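Local coordinates for protein Uly1 (Catenovulum maritimum, PDB 7DRQ) that probably cleaves the algal polysaccharide ulvan as a calcium-binding lyase of polysaccharide lyase family 24, built on a beta-propeller fold, at residues A[6-11]-A[77-82]; A[44-49]-A[63-68]. One frame throughout, in Å; residues are numbered along the deposited sequence.

Interaction 1 (A[6-11]-A[77-82]); sequences HEIKVT and TRYNTL
I8 presses its whole branched end against the ring of Y79, and this one aliphatic-aromatic pair carries most of a contact between two strands that belong to different sheets. The strand segments 6-11 and 77-80 run nearly antiparallel, at 163°, yet their axes stay 9.3 Å apart at closest approach, too far for backbone pairing, so side chains alone bridge the gap. I8 CD1 sits over one face of the ring, 3.9 Å from its centroid and displaced toward the hydroxyl-bearing rim, where it comes within 3.5 Å of Y79 CZ. This is a CH-pi contact. CG1 of I8 continues along the CE1 side, 3.7 Å from Y79 CE1. The tyrosine reaches across because its CG stands opposite the backbone N (chi1 168°), and the two side chains cross at about a right angle. Toward the other end V10 CG1 lies 4.2 Å from T77 OG1, a hydroxyl engaged with T88 and W64. Strand 3-15 is the outer strand of a sheet otherwise built from strands 444-452, 455-462 and 469-478, consistent with the "velcro" closure of beta-propellers. Cohesion between this sheet and that of strand 73-80 is here dispersive, with the tyrosine face as its main anchor.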
ATOM      1  N   HIS A   6      -5.502 -22.914  -7.024  1.00 17.53           N
ATOM      2  CA  HIS A   6      -4.348 -23.342  -6.246  1.00 18.21           C
ATOM      3  C   HIS A   6      -4.436 -22.777  -4.836  1.00 19.13           C
ATOM      4  O   HIS A   6      -4.918 -21.660  -4.635  1.00 16.16           O
ATOM      5  CB  HIS A   6      -3.036 -22.900  -6.904  1.00 16.86           C
ATOM      6  CG  HIS A   6      -2.838 -23.458  -8.280  1.00 22.92           C
ATOM      7  ND1 HIS A   6      -3.074 -22.728  -9.425  1.00 20.53           N
ATOM      8  CD2 HIS A   6      -2.438 -24.684  -8.693  1.00 21.72           C
ATOM      9  CE1 HIS A   6      -2.826 -23.480 -10.485  1.00 18.88           C
ATOM     10  NE2 HIS A   6      -2.443 -24.673 -10.068  1.00 24.13           N
ATOM     11  N   GLU A   7      -3.955 -23.552  -3.866  1.00 15.62           N
ATOM     12  CA  GLU A   7      -3.859 -23.104  -2.480  1.00 15.22           C
ATOM     13  C   GLU A   7      -2.518 -23.580  -1.941  1.00 20.21           C
ATOM     14  O   GLU A   7      -2.254 -24.785  -1.923  1.00 20.29           O
ATOM     15  CB  GLU A   7      -5.020 -23.646  -1.649  1.00 18.91           C
ATOM     16  CG  GLU A   7      -4.998 -23.189  -0.217  1.00 24.63           C
ATOM     17  CD  GLU A   7      -6.377 -23.174   0.392  1.00 30.52           C
ATOM     18  OE1 GLU A   7      -6.580 -22.386   1.329  1.00 21.49           O
ATOM     19  OE2 GLU A   7      -7.251 -23.960  -0.065  1.00 35.57           O
ATOM     20  N   ILE A   8      -1.671 -22.639  -1.523  1.00 16.21           N
ATOM     21  CA  ILE A   8      -0.256 -22.883  -1.266  1.00 14.10           C
ATOM     22  C   ILE A   8       0.096 -22.315   0.099  1.00 13.65           C
ATOM     23  O   ILE A   8      -0.121 -21.129   0.354  1.00 16.11           O
ATOM     24  CB  ILE A   8       0.629 -22.234  -2.349  1.00 18.78           C
ATOM     25  CG1 ILE A   8       0.239 -22.735  -3.736  1.00 21.89           C
ATOM     26  CG2 ILE A   8       2.106 -22.485  -2.075  1.00 23.27           C
ATOM     27  CD1 ILE A   8      -0.259 -21.627  -4.639  1.00 17.90           C
ATOM     28  N   LYS A   9       0.682 -23.132   0.963  1.00 16.11           N
ATOM     29  CA  LYS A   9       1.147 -22.589   2.231  1.00 13.39           C
ATOM     30  C   LYS A   9       2.442 -21.823   1.995  1.00 14.33           C
ATOM     31  O   LYS A   9       3.339 -22.288   1.287  1.00 14.63           O
ATOM     32  CB  LYS A   9       1.349 -23.692   3.273  1.00 17.10           C
ATOM     33  CG  LYS A   9       1.883 -23.171   4.594  1.00 16.04           C
ATOM     34  CD  LYS A   9       1.659 -24.181   5.722  1.00 23.36           C
ATOM     35  CE  LYS A   9       2.803 -25.167   5.839  1.00 29.30           C
ATOM     36  NZ  LYS A   9       2.582 -26.121   6.986  1.00 27.42           N
ATOM     37  N   VAL A  10       2.519 -20.619   2.541  1.00 11.84           N
ATOM     38  CA  VAL A  10       3.736 -19.837   2.397  1.00 13.52           C
ATOM     39  C   VAL A  10       4.672 -20.067   3.568  1.00 14.89           C
ATOM     40  O   VAL A  10       5.853 -20.372   3.379  1.00 14.99           O
ATOM     41  CB  VAL A  10       3.387 -18.350   2.232  1.00 13.00           C
ATOM     42  CG1 VAL A  10       4.674 -17.509   2.117  1.00 11.87           C
ATOM     43  CG2 VAL A  10       2.506 -18.168   1.004  1.00 13.36           C
ATOM     44  N   THR A  11       4.167 -19.911   4.791  1.00 13.06           N
ATOM     45  CA  THR A  11       5.000 -20.116   5.966  1.00 13.57           C
ATOM     46  C   THR A  11       4.103 -20.358   7.165  1.00 13.02           C
ATOM     47  O   THR A  11       2.923 -20.002   7.167  1.00 13.66           O
ATOM     48  CB  THR A  11       5.927 -18.914   6.219  1.00 12.23           C
ATOM     49  OG1 THR A  11       6.782 -19.179   7.337  1.00 15.77           O
ATOM     50  CG2 THR A  11       5.115 -17.661   6.521  1.00  9.71           C
ATOM     51  N   THR A  77       9.759 -14.485  -0.563  1.00 10.03           N
ATOM     52  CA  THR A  77       9.419 -15.822  -1.046  1.00 11.22           C
ATOM     53  C   THR A  77       9.001 -15.738  -2.505  1.00 10.82           C
ATOM     54  O   THR A  77       8.285 -14.812  -2.903  1.00 12.22           O
ATOM     55  CB  THR A  77       8.275 -16.433  -0.227  1.00 10.48           C
ATOM     56  OG1 THR A  77       8.673 -16.569   1.140  1.00 13.82           O
ATOM     57  CG2 THR A  77       7.899 -17.823  -0.775  1.00  9.73           C
ATOM     58  N   ARG A  78       9.453 -16.695  -3.306  1.00 10.44           N
ATOM     59  CA  ARG A  78       9.055 -16.771  -4.702  1.00 10.51           C
ATOM     60  C   ARG A  78       8.423 -18.130  -4.942  1.00 13.67           C
ATOM     61  O   ARG A  78       9.076 -19.156  -4.742  1.00 12.56           O
ATOM     62  CB  ARG A  78      10.251 -16.562  -5.636  1.00 11.88           C
ATOM     63  CG  ARG A  78       9.853 -16.513  -7.110  1.00 10.24           C
ATOM     64  CD  ARG A  78      11.083 -16.461  -8.016  1.00 12.07           C
ATOM     65  NE  ARG A  78      11.808 -17.732  -7.986  1.00 14.39           N
ATOM     66  CZ  ARG A  78      12.925 -17.980  -8.665  1.00 14.76           C
ATOM     67  NH1 ARG A  78      13.458 -17.042  -9.457  1.00 12.12           N
ATOM     68  NH2 ARG A  78      13.516 -19.169  -8.558  1.00 13.93           N
ATOM     69  N   TYR A  79       7.158 -18.128  -5.351  1.00 14.01           N
ATOM     70  CA  TYR A  79       6.428 -19.339  -5.716  1.00 12.97           C
ATOM     71  C   TYR A  79       6.399 -19.468  -7.235  1.00 13.17           C
ATOM     72  O   TYR A  79       6.065 -18.510  -7.942  1.00 11.02           O
ATOM     73  CB  TYR A  79       5.003 -19.295  -5.149  1.00 13.02           C
ATOM     74  CG  TYR A  79       4.095 -20.356  -5.718  1.00 13.87           C
ATOM     75  CD1 TYR A  79       4.171 -21.668  -5.271  1.00 14.24           C
ATOM     76  CD2 TYR A  79       3.173 -20.054  -6.711  1.00 13.92           C
ATOM     77  CE1 TYR A  79       3.352 -22.654  -5.795  1.00 14.85           C
ATOM     78  CE2 TYR A  79       2.335 -21.048  -7.243  1.00 14.73           C
ATOM     79  CZ  TYR A  79       2.437 -22.341  -6.777  1.00 16.59           C
ATOM     80  OH  TYR A  79       1.614 -23.324  -7.309  1.00 13.73           O
ATOM     81  N   ASN A  80       6.743 -20.655  -7.737  1.00 12.71           N
ATOM     82  CA  ASN A  80       6.764 -20.917  -9.170  1.00 11.71           C
ATOM     83  C   ASN A  80       5.452 -21.608  -9.524  1.00 16.94           C
ATOM     84  O   ASN A  80       5.209 -22.740  -9.097  1.00 12.36           O
ATOM     85  CB  ASN A  80       7.976 -21.770  -9.554  1.00 13.88           C
ATOM     86  CG  ASN A  80       8.142 -21.917 -11.063  1.00 14.70           C
ATOM     87  OD1 ASN A  80       7.166 -21.909 -11.817  1.00 16.08           O
ATOM     88  ND2 ASN A  80       9.384 -22.069 -11.507  1.00 16.33           N
ATOM     89  N   THR A  81       4.603 -20.915 -10.286  1.00 14.18           N
ATOM     90  CA  THR A  81       3.298 -21.463 -10.640  1.00 14.48           C
ATOM     91  C   THR A  81       3.409 -22.670 -11.564  1.00 14.77           C
ATOM     92  O   THR A  81       2.440 -23.428 -11.686  1.00 15.32           O
ATOM     93  CB  THR A  81       2.436 -20.401 -11.320  1.00 14.52           C
ATOM     94  OG1 THR A  81       3.046 -19.999 -12.561  1.00 12.74           O
ATOM     95  CG2 THR A  81       2.270 -19.173 -10.414  1.00 14.30           C
ATOM     96  N   LEU A  82       4.550 -22.844 -12.234  1.00 13.20           N
ATOM     97  CA  LEU A  82       4.721 -23.973 -13.146  1.00 14.58           C
ATOM     98  C   LEU A  82       5.164 -25.240 -12.432  1.00 17.06           C
ATOM     99  O   LEU A  82       4.801 -26.345 -12.853  1.00 17.63           O
ATOM    100  CB  LEU A  82       5.741 -23.627 -14.228  1.00 17.73           C
ATOM    101  CG  LEU A  82       5.404 -22.435 -15.119  1.00 18.41           C
ATOM    102  CD1 LEU A  82       6.578 -22.121 -16.038  1.00 22.62           C
ATOM    103  CD2 LEU A  82       4.117 -22.672 -15.900  1.00 17.31           C
TER

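Interaction 2 (A[44-49]-A[63-68]); sequences NAIAPH and TWYRGG
I46 and Y65 form the close-packed half of this buried contact, whereas A47 meets W64 more lightly and two waters fill in between the backbones. I46 CD1 comes to 3.5 Å from Y65 CE2, approaching the ring obliquely, while CG1 and CG2 of the isoleucine lie near Y65 CD2, CG1 at 3.8 Å. The extended isoleucine chain, with CG1 opposite the backbone N (chi1 -159°) and chi2 also near 180°, carries its terminal methyl out to the ring. Y65 OH is hydrogen-bonded to N109 O, and the H95 ring meets the tyrosine ring with the planes at about 50°. The neighbouring pair is a single touch, A47 CB to W64 CB at 4.0 Å; the indole leads away from the loop, toward T77.

On the hydrated side, one water donates to I46 O at 2.6 Å and accepts only weakly from Y65 N at 3.3 Å. A second is held more evenly, accepting from H49 N at 3.2 Å and donating to T63 O at 2.8 Å, an oxygen that also takes a bond from Y459 OH. The two waters link the backbones of the loop, turned by the cis peptide before P48, and strand 59-65, which make no direct hydrogen bond to each other. That strand is an inner one of a four-stranded antiparallel sheet, consistent with one blade of the beta-propeller expected for the BNR-repeat family.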
ATOM      1  N   ASN A  44      -2.156  -5.017  14.389  1.00 13.57           N
ATOM      2  CA  ASN A  44      -1.425  -6.141  14.959  1.00 12.60           C
ATOM      3  C   ASN A  44      -0.901  -7.110  13.904  1.00 14.11           C
ATOM      4  O   ASN A  44      -0.217  -8.070  14.261  1.00 15.07           O
ATOM      5  CB  ASN A  44      -2.293  -6.884  15.993  1.00 13.20           C
ATOM      6  CG  ASN A  44      -3.566  -7.464  15.411  1.00 18.07           C
ATOM      7  OD1 ASN A  44      -3.745  -7.530  14.196  1.00 18.36           O
ATOM      8  ND2 ASN A  44      -4.463  -7.919  16.293  1.00 20.51           N
ATOM      9  N   ALA A  45      -1.156  -6.857  12.620  1.00 12.52           N
ATOM     10  CA  ALA A  45      -0.841  -7.816  11.555  1.00 12.28           C
ATOM     11  C   ALA A  45      -0.012  -7.120  10.479  1.00 12.54           C
ATOM     12  O   ALA A  45      -0.549  -6.363   9.661  1.00 14.90           O
ATOM     13  CB  ALA A  45      -2.119  -8.419  10.977  1.00 13.68           C
ATOM     14  N   ILE A  46       1.301  -7.373  10.490  1.00 10.06           N
ATOM     15  CA  ILE A  46       2.209  -6.810   9.492  1.00 11.29           C
ATOM     16  C   ILE A  46       2.422  -7.748   8.305  1.00 12.11           C
ATOM     17  O   ILE A  46       3.081  -7.359   7.328  1.00 11.91           O
ATOM     18  CB  ILE A  46       3.551  -6.452  10.170  1.00 12.98           C
ATOM     19  CG1 ILE A  46       4.330  -5.414   9.353  1.00 14.11           C
ATOM     20  CG2 ILE A  46       4.376  -7.721  10.460  1.00 16.64           C
ATOM     21  CD1 ILE A  46       5.415  -4.691  10.149  1.00 14.76           C
ATOM     22  N   ALA A  47       1.867  -8.955   8.351  1.00 12.41           N
ATOM     23  CA  ALA A  47       1.993  -9.944   7.282  1.00 12.54           C
ATOM     24  C   ALA A  47       0.718 -10.772   7.154  1.00 12.16           C
ATOM     25  O   ALA A  47       0.287 -11.404   8.131  1.00 14.19           O
ATOM     26  CB  ALA A  47       3.196 -10.855   7.542  1.00 15.73           C
ATOM     27  N   PRO A  48       0.069 -10.798   5.979  1.00 10.05           N
ATOM     28  CA  PRO A  48       0.393 -10.035   4.776  1.00 11.77           C
ATOM     29  C   PRO A  48      -0.128  -8.611   4.894  1.00 10.59           C
ATOM     30  O   PRO A  48      -1.249  -8.392   5.341  1.00 11.52           O
ATOM     31  CB  PRO A  48      -0.325 -10.808   3.667  1.00 12.94           C
ATOM     32  CG  PRO A  48      -1.505 -11.396   4.342  1.00 13.54           C
ATOM     33  CD  PRO A  48      -1.139 -11.622   5.792  1.00 11.38           C
ATOM     34  N   HIS A  49       0.693  -7.647   4.492  1.00 11.49           N
ATOM     35  CA  HIS A  49       0.338  -6.248   4.650  1.00 10.96           C
ATOM     36  C   HIS A  49       1.222  -5.413   3.736  1.00 12.30           C
ATOM     37  O   HIS A  49       2.402  -5.721   3.561  1.00 12.07           O
ATOM     38  CB  HIS A  49       0.512  -5.805   6.105  1.00 11.72           C
ATOM     39  CG  HIS A  49      -0.240  -4.560   6.454  1.00 11.15           C
ATOM     40  ND1 HIS A  49      -1.587  -4.413   6.205  1.00 12.87           N
ATOM     41  CD2 HIS A  49       0.157  -3.422   7.072  1.00 12.51           C
ATOM     42  CE1 HIS A  49      -1.985  -3.228   6.640  1.00 14.87           C
ATOM     43  NE2 HIS A  49      -0.946  -2.611   7.176  1.00 14.70           N
ATOM     44  N   THR A  63       6.379 -10.869   0.208  1.00 10.78           N
ATOM     45  CA  THR A  63       7.220 -10.432   1.310  1.00 12.81           C
ATOM     46  C   THR A  63       6.498 -10.640   2.635  1.00  9.65           C
ATOM     47  O   THR A  63       5.272 -10.712   2.696  1.00 11.20           O
ATOM     48  CB  THR A  63       7.605  -8.958   1.177  1.00 11.40           C
ATOM     49  OG1 THR A  63       6.437  -8.144   1.320  1.00 12.52           O
ATOM     50  CG2 THR A  63       8.264  -8.683  -0.184  1.00 10.79           C
ATOM     51  N   TRP A  64       7.288 -10.707   3.701  1.00 12.04           N
ATOM     52  CA  TRP A  64       6.786 -10.871   5.057  1.00 11.76           C
ATOM     53  C   TRP A  64       7.955 -10.715   6.015  1.00  9.51           C
ATOM     54  O   TRP A  64       9.106 -10.967   5.648  1.00 11.98           O
ATOM     55  CB  TRP A  64       6.101 -12.239   5.250  1.00  9.39           C
ATOM     56  CG  TRP A  64       6.888 -13.449   4.755  1.00  8.93           C
ATOM     57  CD1 TRP A  64       7.128 -13.800   3.452  1.00 11.32           C
ATOM     58  CD2 TRP A  64       7.488 -14.474   5.555  1.00 13.25           C
ATOM     59  NE1 TRP A  64       7.847 -14.976   3.398  1.00 12.47           N
ATOM     60  CE2 TRP A  64       8.086 -15.405   4.673  1.00 12.97           C
ATOM     61  CE3 TRP A  64       7.588 -14.696   6.933  1.00 12.70           C
ATOM     62  CZ2 TRP A  64       8.776 -16.521   5.124  1.00 11.24           C
ATOM     63  CZ3 TRP A  64       8.266 -15.815   7.378  1.00 12.37           C
ATOM     64  CH2 TRP A  64       8.848 -16.717   6.480  1.00 11.69           C
ATOM     65  N   TYR A  65       7.653 -10.274   7.231  1.00 10.57           N
ATOM     66  CA  TYR A  65       8.576 -10.407   8.351  1.00 11.23           C
ATOM     67  C   TYR A  65       8.359 -11.760   9.012  1.00 10.87           C
ATOM     68  O   TYR A  65       7.220 -12.221   9.131  1.00 12.55           O
ATOM     69  CB  TYR A  65       8.339  -9.310   9.388  1.00 11.60           C
ATOM     70  CG  TYR A  65       8.696  -7.923   8.940  1.00 13.48           C
ATOM     71  CD1 TYR A  65      10.022  -7.488   8.948  1.00 12.58           C
ATOM     72  CD2 TYR A  65       7.707  -7.034   8.528  1.00 10.70           C
ATOM     73  CE1 TYR A  65      10.347  -6.210   8.545  1.00 11.44           C
ATOM     74  CE2 TYR A  65       8.029  -5.757   8.122  1.00 11.19           C
ATOM     75  CZ  TYR A  65       9.344  -5.351   8.141  1.00 10.73           C
ATOM     76  OH  TYR A  65       9.633  -4.075   7.739  1.00 11.85           O
ATOM     77  N   ARG A  66       9.449 -12.380   9.468  1.00 12.15           N
ATOM     78  CA  ARG A  66       9.400 -13.684  10.123  1.00 12.89           C
ATOM     79  C   ARG A  66       9.356 -13.533  11.644  1.00 15.90           C
ATOM     80  O   ARG A  66      10.061 -12.700  12.216  1.00 14.41           O
ATOM     81  CB  ARG A  66      10.614 -14.525   9.717  1.00 14.81           C
ATOM     82  CG  ARG A  66      10.599 -15.938  10.315  1.00 14.08           C
ATOM     83  CD  ARG A  66      11.787 -16.755   9.816  1.00 18.50           C
ATOM     84  NE  ARG A  66      13.024 -16.185  10.335  1.00 17.18           N
ATOM     85  CZ  ARG A  66      14.233 -16.432   9.853  1.00 21.95           C
ATOM     86  NH1 ARG A  66      14.387 -17.265   8.831  1.00 19.93           N
ATOM     87  NH2 ARG A  66      15.285 -15.838  10.402  1.00 20.54           N
ATOM     88  N   GLY A  67       8.517 -14.352  12.307  1.00 13.64           N
ATOM     89  CA  GLY A  67       8.438 -14.313  13.755  1.00 16.55           C
ATOM     90  C   GLY A  67       9.458 -15.242  14.406  1.00 15.30           C
ATOM     91  O   GLY A  67      10.141 -16.014  13.734  1.00 15.80           O
ATOM     92  N   GLY A  68       9.565 -15.145  15.732  1.00 16.14           N
ATOM     93  CA  GLY A  68       8.792 -14.211  16.538  1.00 13.74           C
ATOM     94  C   GLY A  68       9.485 -12.900  16.871  1.00 15.51           C
ATOM     95  O   GLY A  68      10.249 -12.368  16.059  1.00 12.75           O
TER
HETATM   96  O   HOH W   1       5.273  -8.172   6.223  1.00 20.11           O
HETATM   97  O   HOH W   2       3.538  -9.041   4.157  1.00 14.62           O

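From the N terminus, strand 3-15 supplies 6-11, the first half of interaction 1, before the chain enters the loop holding 44-49. After strand 53-56 it returns along strand 59-65, where interaction 2 closes a short loop over 13 intervening residues. Only then does strand 73-80 bring 77-82 back to 6-11, so interaction 2 is nested inside the larger loop closed by interaction 1. Their centres lie about 17 Å apart, but W64 joins them: its NE1 is 2.9 Å from T77 OG1, a probable hydrogen bond, and its CH2 packs on T11. Interaction 1 ties the N-terminal strand to the sheet holding strand 73-80; interaction 2 fastens the loop before that sheet to its strand 59-65.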